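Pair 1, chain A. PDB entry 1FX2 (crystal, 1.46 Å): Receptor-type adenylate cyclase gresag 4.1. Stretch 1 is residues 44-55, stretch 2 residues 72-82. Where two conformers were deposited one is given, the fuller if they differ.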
# COMPACT_ATOMS: atom_id res chain seq x y z
N MET A 44 -21.47 14.40 16.45
CA MET A 44 -21.47 13.86 15.07
C MET A 44 -20.78 12.49 15.03
O MET A 44 -21.30 11.58 14.38
CB MET A 44 -20.82 14.83 14.12
CG MET A 44 -21.69 16.08 13.90
SD MET A 44 -21.07 17.13 12.56
CE MET A 44 -19.64 17.91 13.46
N VAL A 45 -19.62 12.36 15.69
CA VAL A 45 -18.93 11.04 15.65
C VAL A 45 -19.85 9.98 16.29
O VAL A 45 -19.98 8.90 15.74
CB VAL A 45 -17.52 11.14 16.36
CG1 VAL A 45 -16.93 9.75 16.44
CG2 VAL A 45 -16.59 12.12 15.55
N ARG A 46 -20.48 10.30 17.43
CA ARG A 46 -21.30 9.30 18.09
C ARG A 46 -22.52 8.98 17.31
O ARG A 46 -22.92 7.77 17.31
CB ARG A 46 -21.58 9.73 19.50
CG ARG A 46 -20.37 9.65 20.37
CD ARG A 46 -20.56 10.19 21.78
NE ARG A 46 -19.43 9.87 22.57
CZ ARG A 46 -18.97 10.59 23.56
NH1 ARG A 46 -19.54 11.79 23.88
NH2 ARG A 46 -18.13 10.02 24.35
N SER A 47 -23.09 9.93 16.57
CA SER A 47 -24.21 9.62 15.71
C SER A 47 -23.80 8.59 14.65
O SER A 47 -24.59 7.66 14.30
CB SER A 47 -24.68 10.88 15.02
OG SER A 47 -25.70 10.60 14.14
N LEU A 48 -22.59 8.78 14.09
CA LEU A 48 -22.10 7.83 13.11
C LEU A 48 -21.78 6.47 13.70
O LEU A 48 -21.95 5.44 12.97
CB LEU A 48 -20.83 8.45 12.42
CG LEU A 48 -21.21 9.71 11.64
CD1 LEU A 48 -19.92 10.29 11.05
CD2 LEU A 48 -22.24 9.43 10.51
N ILE A 49 -21.20 6.43 14.91
CA ILE A 49 -20.90 5.15 15.55
C ILE A 49 -22.21 4.35 15.65
O ILE A 49 -22.26 3.19 15.27
CB ILE A 49 -20.28 5.37 16.94
CG1 ILE A 49 -18.84 5.89 16.79
CG2 ILE A 49 -20.19 4.02 17.79
CD1 ILE A 49 -18.26 6.33 18.09
N GLY A 50 -23.29 5.02 15.99
CA GLY A 50 -24.57 4.28 16.06
C GLY A 50 -25.11 3.91 14.69
O GLY A 50 -25.52 2.75 14.49
N ARG A 51 -25.04 4.79 13.70
CA ARG A 51 -25.54 4.56 12.38
C ARG A 51 -24.88 3.32 11.73
O ARG A 51 -25.48 2.57 10.94
CB ARG A 51 -25.28 5.76 11.49
CG ARG A 51 -25.50 5.42 10.03
CD ARG A 51 -26.43 6.36 9.39
NE ARG A 51 -25.88 7.69 9.51
CZ ARG A 51 -26.46 8.78 9.02
NH1 ARG A 51 -27.63 8.67 8.38
NH2 ARG A 51 -25.85 9.95 9.14
N TYR A 52 -23.57 3.23 11.92
CA TYR A 52 -22.78 2.14 11.34
C TYR A 52 -22.58 0.95 12.26
O TYR A 52 -21.76 0.05 11.95
CB TYR A 52 -21.44 2.68 10.74
CG TYR A 52 -21.74 3.56 9.60
CD1 TYR A 52 -21.71 4.98 9.71
CD2 TYR A 52 -22.12 3.00 8.41
CE1 TYR A 52 -22.06 5.75 8.64
CE2 TYR A 52 -22.48 3.76 7.35
CZ TYR A 52 -22.44 5.16 7.47
OH TYR A 52 -22.75 5.99 6.42
N LYS A 53 -23.30 0.92 13.41
CA LYS A 53 -23.29 -0.25 14.33
C LYS A 53 -21.92 -0.61 14.82
O LYS A 53 -21.56 -1.78 14.96
CB LYS A 53 -23.96 -1.48 13.67
CG LYS A 53 -25.40 -1.11 13.25
CD LYS A 53 -26.12 -2.28 12.58
CE LYS A 53 -27.61 -1.98 12.40
NZ LYS A 53 -27.91 -1.62 11.00
N CYS A 54 -21.09 0.44 14.98
CA CYS A 54 -19.74 0.27 15.55
C CYS A 54 -19.78 0.41 17.07
O CYS A 54 -20.90 0.64 17.66
CB CYS A 54 -18.78 1.32 14.89
SG CYS A 54 -18.46 1.05 13.16
N TYR A 55 -18.63 0.39 17.72
CA TYR A 55 -18.59 0.41 19.17
C TYR A 55 -17.55 1.41 19.63
O TYR A 55 -16.38 1.35 19.25
CB TYR A 55 -18.16 -1.01 19.64
CG TYR A 55 -18.02 -1.17 21.14
CD1 TYR A 55 -19.15 -1.19 21.94
CD2 TYR A 55 -16.78 -1.31 21.73
CE1 TYR A 55 -19.04 -1.39 23.32
CE2 TYR A 55 -16.64 -1.49 23.13
CZ TYR A 55 -17.80 -1.53 23.89
OH TYR A 55 -17.66 -1.71 25.25
N PHE A 72 -16.04 -2.83 6.29
CA PHE A 72 -16.69 -1.82 5.40
C PHE A 72 -17.47 -0.80 6.26
O PHE A 72 -17.46 0.39 5.90
CB PHE A 72 -17.63 -2.50 4.36
CG PHE A 72 -18.12 -1.58 3.27
CD1 PHE A 72 -17.22 -0.93 2.46
CD2 PHE A 72 -19.48 -1.40 3.06
CE1 PHE A 72 -17.71 -0.10 1.41
CE2 PHE A 72 -19.93 -0.58 2.02
CZ PHE A 72 -19.04 0.02 1.25
N ALA A 73 -18.05 -1.22 7.37
CA ALA A 73 -18.77 -0.25 8.17
C ALA A 73 -17.80 0.77 8.71
O ALA A 73 -18.16 1.95 8.83
CB ALA A 73 -19.49 -0.97 9.33
N ALA A 74 -16.60 0.36 9.09
CA ALA A 74 -15.64 1.29 9.63
C ALA A 74 -15.22 2.29 8.53
O ALA A 74 -15.02 3.49 8.79
CB ALA A 74 -14.42 0.51 10.09
N VAL A 75 -14.99 1.82 7.31
CA VAL A 75 -14.63 2.67 6.23
C VAL A 75 -15.79 3.61 5.92
O VAL A 75 -15.55 4.85 5.69
CB VAL A 75 -14.31 1.81 4.98
CG1 VAL A 75 -14.21 2.65 3.72
CG2 VAL A 75 -13.02 1.12 5.25
N GLN A 76 -17.03 3.14 5.92
CA GLN A 76 -18.15 4.06 5.71
C GLN A 76 -18.26 5.09 6.78
O GLN A 76 -18.56 6.29 6.48
CB GLN A 76 -19.51 3.34 5.66
CG GLN A 76 -19.56 2.31 4.50
CD GLN A 76 -20.89 1.54 4.53
OE1 GLN A 76 -21.79 1.80 3.74
NE2 GLN A 76 -21.04 0.66 5.51
N LEU A 77 -18.01 4.72 8.03
CA LEU A 77 -18.07 5.71 9.14
C LEU A 77 -17.00 6.80 8.85
O LEU A 77 -17.27 7.99 9.06
CB LEU A 77 -17.75 4.99 10.50
CG LEU A 77 -17.89 5.88 11.72
CD1 LEU A 77 -18.20 4.93 12.88
CD2 LEU A 77 -16.55 6.54 12.05
N ALA A 78 -15.78 6.42 8.51
CA ALA A 78 -14.71 7.42 8.32
C ALA A 78 -15.01 8.33 7.16
O ALA A 78 -14.78 9.54 7.27
CB ALA A 78 -13.37 6.65 8.11
N GLN A 79 -15.56 7.79 6.09
CA GLN A 79 -15.95 8.62 4.98
C GLN A 79 -17.05 9.61 5.41
O GLN A 79 -16.97 10.83 5.09
CB GLN A 79 -16.36 7.73 3.84
CG GLN A 79 -16.88 8.41 2.64
CD GLN A 79 -16.76 7.43 1.46
OE1 GLN A 79 -15.74 7.40 0.78
NE2 GLN A 79 -17.74 6.58 1.30
N GLU A 80 -18.07 9.13 6.14
CA GLU A 80 -19.16 10.04 6.59
C GLU A 80 -18.76 11.03 7.65
O GLU A 80 -19.35 12.11 7.86
CB GLU A 80 -20.40 9.22 7.07
CG GLU A 80 -21.11 8.52 5.95
CD GLU A 80 -21.51 9.40 4.79
OE1 GLU A 80 -21.94 10.56 5.04
OE2 GLU A 80 -21.45 8.97 3.61
N LEU A 81 -17.71 10.70 8.33
CA LEU A 81 -17.20 11.61 9.36
C LEU A 81 -16.61 12.80 8.54
O LEU A 81 -16.97 13.97 8.82
CB LEU A 81 -16.11 10.92 10.17
CG LEU A 81 -15.56 11.75 11.36
CD1 LEU A 81 -14.79 10.82 12.33
CD2 LEU A 81 -14.49 12.79 10.90
N GLN A 82 -15.79 12.58 7.54
CA GLN A 82 -15.22 13.70 6.81
C GLN A 82 -16.29 14.54 6.14
O GLN A 82 -16.23 15.78 6.18
CB GLN A 82 -14.21 13.21 5.77
CG GLN A 82 -12.96 12.44 6.40
CD GLN A 82 -12.10 13.38 7.24
OE1 GLN A 82 -12.23 14.61 7.13
NE2 GLN A 82 -11.37 12.82 8.17
O HOH W 1 -22.95 5.02 3.71

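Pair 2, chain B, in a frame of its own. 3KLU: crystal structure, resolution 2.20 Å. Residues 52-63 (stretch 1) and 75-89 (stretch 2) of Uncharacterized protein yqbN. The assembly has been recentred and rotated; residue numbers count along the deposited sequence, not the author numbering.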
# COMPACT_ATOMS: atom_id res chain seq x y z
N ASP B 52 -8.41 8.33 8.38
CA ASP B 52 -8.40 9.75 7.99
C ASP B 52 -7.76 9.87 6.60
O ASP B 52 -8.24 10.59 5.73
CB ASP B 52 -7.56 10.60 8.99
CG ASP B 52 -8.32 10.95 10.30
OD1 ASP B 52 -9.49 10.57 10.42
OD2 ASP B 52 -7.73 11.60 11.22
N ARG B 53 -6.66 9.16 6.40
CA ARG B 53 -5.94 9.25 5.14
C ARG B 53 -6.68 8.68 3.95
O ARG B 53 -6.56 9.17 2.83
CB ARG B 53 -4.57 8.57 5.26
CG ARG B 53 -3.75 8.70 4.01
CD ARG B 53 -3.66 10.18 3.51
NE ARG B 53 -2.85 10.24 2.29
CZ ARG B 53 -2.76 11.29 1.47
NH1 ARG B 53 -3.43 12.42 1.70
NH2 ARG B 53 -1.97 11.21 0.41
N ILE B 54 -7.44 7.62 4.20
CA ILE B 54 -8.21 6.98 3.14
C ILE B 54 -9.30 7.98 2.74
O ILE B 54 -9.78 8.01 1.60
CB ILE B 54 -8.80 5.65 3.66
CG1 ILE B 54 -7.65 4.65 3.91
CG2 ILE B 54 -9.77 5.10 2.67
CD1 ILE B 54 -7.97 3.48 4.85
N ASP B 55 -9.67 8.83 3.70
CA ASP B 55 -10.68 9.83 3.43
C ASP B 55 -10.13 10.91 2.52
O ASP B 55 -10.76 11.23 1.52
CB ASP B 55 -11.19 10.46 4.72
CG ASP B 55 -12.18 9.57 5.43
OD1 ASP B 55 -12.94 8.86 4.73
OD2 ASP B 55 -12.22 9.60 6.68
N GLU B 56 -8.98 11.47 2.84
CA GLU B 56 -8.46 12.49 1.95
C GLU B 56 -8.22 11.90 0.56
O GLU B 56 -8.31 12.61 -0.44
CB GLU B 56 -7.13 13.05 2.42
CG GLU B 56 -6.86 12.99 3.87
CD GLU B 56 -5.47 13.49 4.14
OE1 GLU B 56 -4.81 13.04 5.10
OE2 GLU B 56 -5.03 14.36 3.36
N LEU B 57 -7.90 10.62 0.47
CA LEU B 57 -7.69 10.05 -0.84
C LEU B 57 -8.99 9.96 -1.62
O LEU B 57 -9.01 10.18 -2.84
CB LEU B 57 -7.05 8.65 -0.76
CG LEU B 57 -5.57 8.76 -0.39
CD1 LEU B 57 -4.97 7.38 -0.07
CD2 LEU B 57 -4.83 9.47 -1.56
N GLU B 58 -10.07 9.64 -0.93
CA GLU B 58 -11.34 9.53 -1.64
C GLU B 58 -11.70 10.88 -2.20
O GLU B 58 -12.02 11.00 -3.38
CB GLU B 58 -12.45 9.05 -0.72
CG GLU B 58 -13.58 8.46 -1.51
CD GLU B 58 -14.87 8.46 -0.75
OE1 GLU B 58 -14.87 8.07 0.44
OE2 GLU B 58 -15.90 8.83 -1.36
N LYS B 59 -11.65 11.88 -1.34
CA LYS B 59 -11.93 13.26 -1.70
C LYS B 59 -11.09 13.62 -2.93
O LYS B 59 -11.60 14.05 -3.96
CB LYS B 59 -11.58 14.16 -0.51
CG LYS B 59 -11.24 15.59 -0.85
CD LYS B 59 -10.83 16.33 0.42
CE LYS B 59 -10.22 17.70 0.14
NZ LYS B 59 -8.92 17.64 -0.61
N GLU B 60 -9.79 13.40 -2.78
CA GLU B 60 -8.79 13.63 -3.81
C GLU B 60 -9.11 12.96 -5.16
O GLU B 60 -8.63 13.41 -6.20
CB GLU B 60 -7.46 13.11 -3.29
CG GLU B 60 -6.21 13.77 -3.79
CD GLU B 60 -5.07 13.64 -2.79
OE1 GLU B 60 -5.18 14.22 -1.69
OE2 GLU B 60 -4.07 12.94 -3.08
N ASN B 61 -9.91 11.90 -5.15
CA ASN B 61 -10.25 11.20 -6.39
C ASN B 61 -11.73 11.18 -6.74
O ASN B 61 -12.23 10.26 -7.40
CB ASN B 61 -9.71 9.77 -6.37
CG ASN B 61 -8.20 9.75 -6.44
OD1 ASN B 61 -7.62 9.66 -7.52
ND2 ASN B 61 -7.54 9.86 -5.29
N THR B 62 -12.43 12.21 -6.27
CA THR B 62 -13.85 12.35 -6.54
C THR B 62 -14.11 13.70 -7.18
O THR B 62 -13.38 14.68 -6.94
CB THR B 62 -14.66 12.23 -5.24
OG1 THR B 62 -13.80 12.37 -4.12
CG2 THR B 62 -15.36 10.90 -5.17
N THR B 63 -15.14 13.74 -8.02
CA THR B 63 -15.53 14.95 -8.73
C THR B 63 -16.90 14.76 -9.35
O THR B 63 -17.77 14.11 -8.77
CB THR B 63 -14.50 15.31 -9.84
OG1 THR B 63 -14.02 14.10 -10.44
CG2 THR B 63 -13.33 16.11 -9.28
N GLU B 75 -18.63 11.89 -8.40
CA GLU B 75 -17.85 11.12 -9.37
C GLU B 75 -16.44 10.75 -8.87
O GLU B 75 -15.54 11.58 -8.83
CB GLU B 75 -17.75 11.90 -10.68
CG GLU B 75 -16.90 11.23 -11.73
CD GLU B 75 -17.03 9.72 -11.71
OE1 GLU B 75 -18.16 9.21 -11.55
OE2 GLU B 75 -15.98 9.05 -11.86
N LEU B 76 -16.26 9.48 -8.51
CA LEU B 76 -14.98 8.98 -7.99
C LEU B 76 -14.21 8.04 -8.91
O LEU B 76 -14.74 7.04 -9.39
CB LEU B 76 -15.19 8.24 -6.66
CG LEU B 76 -13.99 7.45 -6.11
CD1 LEU B 76 -13.18 8.32 -5.13
CD2 LEU B 76 -14.50 6.21 -5.40
N ASP B 77 -12.93 8.36 -9.10
CA ASP B 77 -12.02 7.55 -9.89
C ASP B 77 -11.55 6.43 -8.95
O ASP B 77 -10.54 6.58 -8.26
CB ASP B 77 -10.81 8.38 -10.30
CG ASP B 77 -9.94 7.68 -11.32
OD1 ASP B 77 -9.89 6.43 -11.34
OD2 ASP B 77 -9.28 8.39 -12.09
N SER B 78 -12.29 5.33 -8.91
CA SER B 78 -11.96 4.23 -8.01
C SER B 78 -10.61 3.64 -8.31
O SER B 78 -9.79 3.45 -7.42
CB SER B 78 -13.00 3.10 -8.13
OG SER B 78 -14.32 3.61 -8.15
N GLN B 79 -10.41 3.31 -9.57
CA GLN B 79 -9.19 2.72 -10.06
C GLN B 79 -7.99 3.44 -9.45
O GLN B 79 -7.10 2.84 -8.85
CB GLN B 79 -9.15 2.87 -11.59
CG GLN B 79 -8.33 1.83 -12.34
CD GLN B 79 -9.13 0.57 -12.63
OE1 GLN B 79 -9.63 -0.10 -11.72
NE2 GLN B 79 -9.26 0.24 -13.92
N ARG B 80 -8.01 4.75 -9.64
CA ARG B 80 -6.98 5.64 -9.19
C ARG B 80 -6.92 5.71 -7.67
O ARG B 80 -5.86 5.72 -7.07
CB ARG B 80 -7.27 7.00 -9.75
CG ARG B 80 -6.24 7.98 -9.45
CD ARG B 80 -5.08 7.76 -10.34
NE ARG B 80 -3.99 8.63 -9.95
CZ ARG B 80 -2.78 8.60 -10.48
NH1 ARG B 80 -2.51 7.73 -11.45
NH2 ARG B 80 -1.84 9.43 -10.03
N PHE B 81 -8.10 5.79 -7.06
CA PHE B 81 -8.28 5.84 -5.62
C PHE B 81 -7.62 4.63 -4.96
O PHE B 81 -6.79 4.78 -4.06
CB PHE B 81 -9.78 5.86 -5.32
CG PHE B 81 -10.14 5.67 -3.89
CD1 PHE B 81 -9.57 6.47 -2.91
CD2 PHE B 81 -11.10 4.74 -3.52
CE1 PHE B 81 -9.96 6.34 -1.58
CE2 PHE B 81 -11.51 4.60 -2.19
CZ PHE B 81 -10.93 5.41 -1.21
N TYR B 82 -7.97 3.44 -5.43
CA TYR B 82 -7.41 2.24 -4.86
C TYR B 82 -5.91 2.11 -5.07
O TYR B 82 -5.17 1.66 -4.20
CB TYR B 82 -8.14 1.02 -5.42
CG TYR B 82 -9.58 1.01 -4.99
CD1 TYR B 82 -9.91 1.37 -3.70
CD2 TYR B 82 -10.60 0.63 -5.86
CE1 TYR B 82 -11.23 1.37 -3.26
CE2 TYR B 82 -11.95 0.63 -5.43
CZ TYR B 82 -12.24 1.00 -4.12
OH TYR B 82 -13.53 1.01 -3.62
N ALA B 83 -5.46 2.53 -6.25
CA ALA B 83 -4.06 2.44 -6.58
C ALA B 83 -3.28 3.33 -5.61
O ALA B 83 -2.24 2.92 -5.08
CB ALA B 83 -3.82 2.88 -8.04
N ARG B 84 -3.78 4.54 -5.39
CA ARG B 84 -3.11 5.45 -4.49
C ARG B 84 -3.07 4.81 -3.10
O ARG B 84 -2.07 4.90 -2.41
CB ARG B 84 -3.83 6.79 -4.41
CG ARG B 84 -4.32 7.37 -5.72
CD ARG B 84 -3.33 8.31 -6.37
NE ARG B 84 -2.70 9.23 -5.42
CZ ARG B 84 -3.29 10.26 -4.83
NH1 ARG B 84 -4.56 10.55 -5.08
NH2 ARG B 84 -2.58 11.04 -4.01
N ILE B 85 -4.14 4.14 -2.69
CA ILE B 85 -4.16 3.50 -1.36
C ILE B 85 -3.03 2.46 -1.26
O ILE B 85 -2.28 2.40 -0.23
CB ILE B 85 -5.51 2.77 -1.09
CG1 ILE B 85 -6.67 3.78 -1.04
CG2 ILE B 85 -5.41 2.01 0.22
CD1 ILE B 85 -8.06 3.14 -0.80
N ALA B 86 -2.92 1.64 -2.32
CA ALA B 86 -1.91 0.59 -2.40
C ALA B 86 -0.50 1.18 -2.34
O ALA B 86 0.35 0.69 -1.58
CB ALA B 86 -2.09 -0.22 -3.72
N VAL B 87 -0.26 2.23 -3.13
CA VAL B 87 1.05 2.87 -3.11
C VAL B 87 1.41 3.25 -1.67
O VAL B 87 2.48 2.91 -1.20
CB VAL B 87 1.06 4.13 -4.02
CG1 VAL B 87 2.28 5.06 -3.69
CG2 VAL B 87 1.18 3.69 -5.49
N GLU B 88 0.50 3.90 -0.95
CA GLU B 88 0.77 4.34 0.43
C GLU B 88 0.74 3.20 1.50
O GLU B 88 1.40 3.27 2.54
CB GLU B 88 -0.18 5.49 0.75
CG GLU B 88 0.17 6.73 -0.06
CD GLU B 88 -0.78 7.91 0.17
OE1 GLU B 88 -1.43 7.98 1.24
OE2 GLU B 88 -0.87 8.78 -0.72
N THR B 89 0.01 2.14 1.21
CA THR B 89 -0.01 1.01 2.12
C THR B 89 1.28 0.19 1.93
O THR B 89 1.64 -0.65 2.75
CB THR B 89 -1.20 0.14 1.79
OG1 THR B 89 -2.37 0.93 1.98
CG2 THR B 89 -1.23 -1.14 2.61

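Pairs 1 and 2 place two helices against each other in nearly antiparallel fashion. The axes of helices 44-51 and 72-82 in pair 1 run at 151° and approach to 9.7 Å; those of helices 52-60 and 78-89 in pair 2 run at 148° and approach to 9.3 Å. The backbones of 14 central residues superpose with an RMSD of 0.4 Å. The surface buried between the stretches is 512 Å² in pair 1 and 770 Å² in pair 2, which includes the unmatched B:Glu75, B:Leu76 and B:Glu88.

The apolar centre is similar in the two pairs. A:Leu48 and B:Leu57 coincide, both point toward the partner helix, and both adopt the m,t rotamer. In pair 1, A:Leu48 CB lies 4.0 Å from A:Leu77 CG, and A:Leu48 CD1 lies 4.0 Å from A:Leu81 CB. B:Leu57 is a knob in a hole formed by B:Phe81, B:Arg84, B:Ile85 and B:Glu88, with B:Leu57 CB 3.8 Å from B:Phe81 CE1 and B:Leu57 CD1 4.1 Å from B:Ile85 CG1. The neighbouring match, A:Val45 with B:Ile54, extends this layer: A:Val45 CG2 meets A:Leu81 CD1 at 3.9 Å, whereas B:Ile54 CG2 reaches B:Phe81 CZ at 4.1 Å and B:Ile85 CD1 at 4.3 Å. A:Met44 and B:Arg53 also match and point inward; B:Arg53 forms a salt bridge, B:Arg53 NE to B:Glu88 OE1 at 2.9 Å.

Across the interface, A:Leu77 matches B:Phe81, their side-chain centres 0.9 Å apart. The leucine packs through A:Leu77 CD1, 4.1 Å from A:Ile49 CG1 and 3.9 Å from A:Cys54 SG. The phenylalanine fills the equivalent space with a ring, one face of which is covered by B:Glu58 CG. B:Glu58 is the counterpart of A:Ile49, so the aliphatic part of an acidic side chain serves here where pair 1 uses an isoleucine.

The sharpest difference falls at A:Tyr52 and B:Asn61, which both point inward with chi1 in the m well. One face of the tyrosine ring is covered by A:Gln76 C and A:Leu77 N, and A:Tyr52 CE2 approaches A:Gln76 CB to 3.4 Å. No hydrogen bond crosses pair 1 directly, but a water lies 2.9 Å from A:Tyr52 OH and donates a weak bond to A:Gln76 OE1 at 3.4 Å. B:Asn61, much shorter, forms polar bonds: B:Asn61 ND2 donates to B:Leu57 O at 2.9 Å, and B:Asn61 O accepts from B:Asp77 N at 2.6 Å, joining the two backbones just ahead of the second helix. At the match of A:Gln76, B:Arg80 CG lies 2.9 Å from B:Asn61 OD1.

At A:Glu80 and B:Arg84 the charge is reversed. A:Glu80 CG lies 3.1 Å from A:Tyr52 OH, while B:Arg84 forms a salt bridge with B:Glu60, the match of A:Arg51, with B:Arg84 NH2 2.6 Å from B:Glu60 OE2. B:Leu57 CD2 lies over one face of its guanidinium.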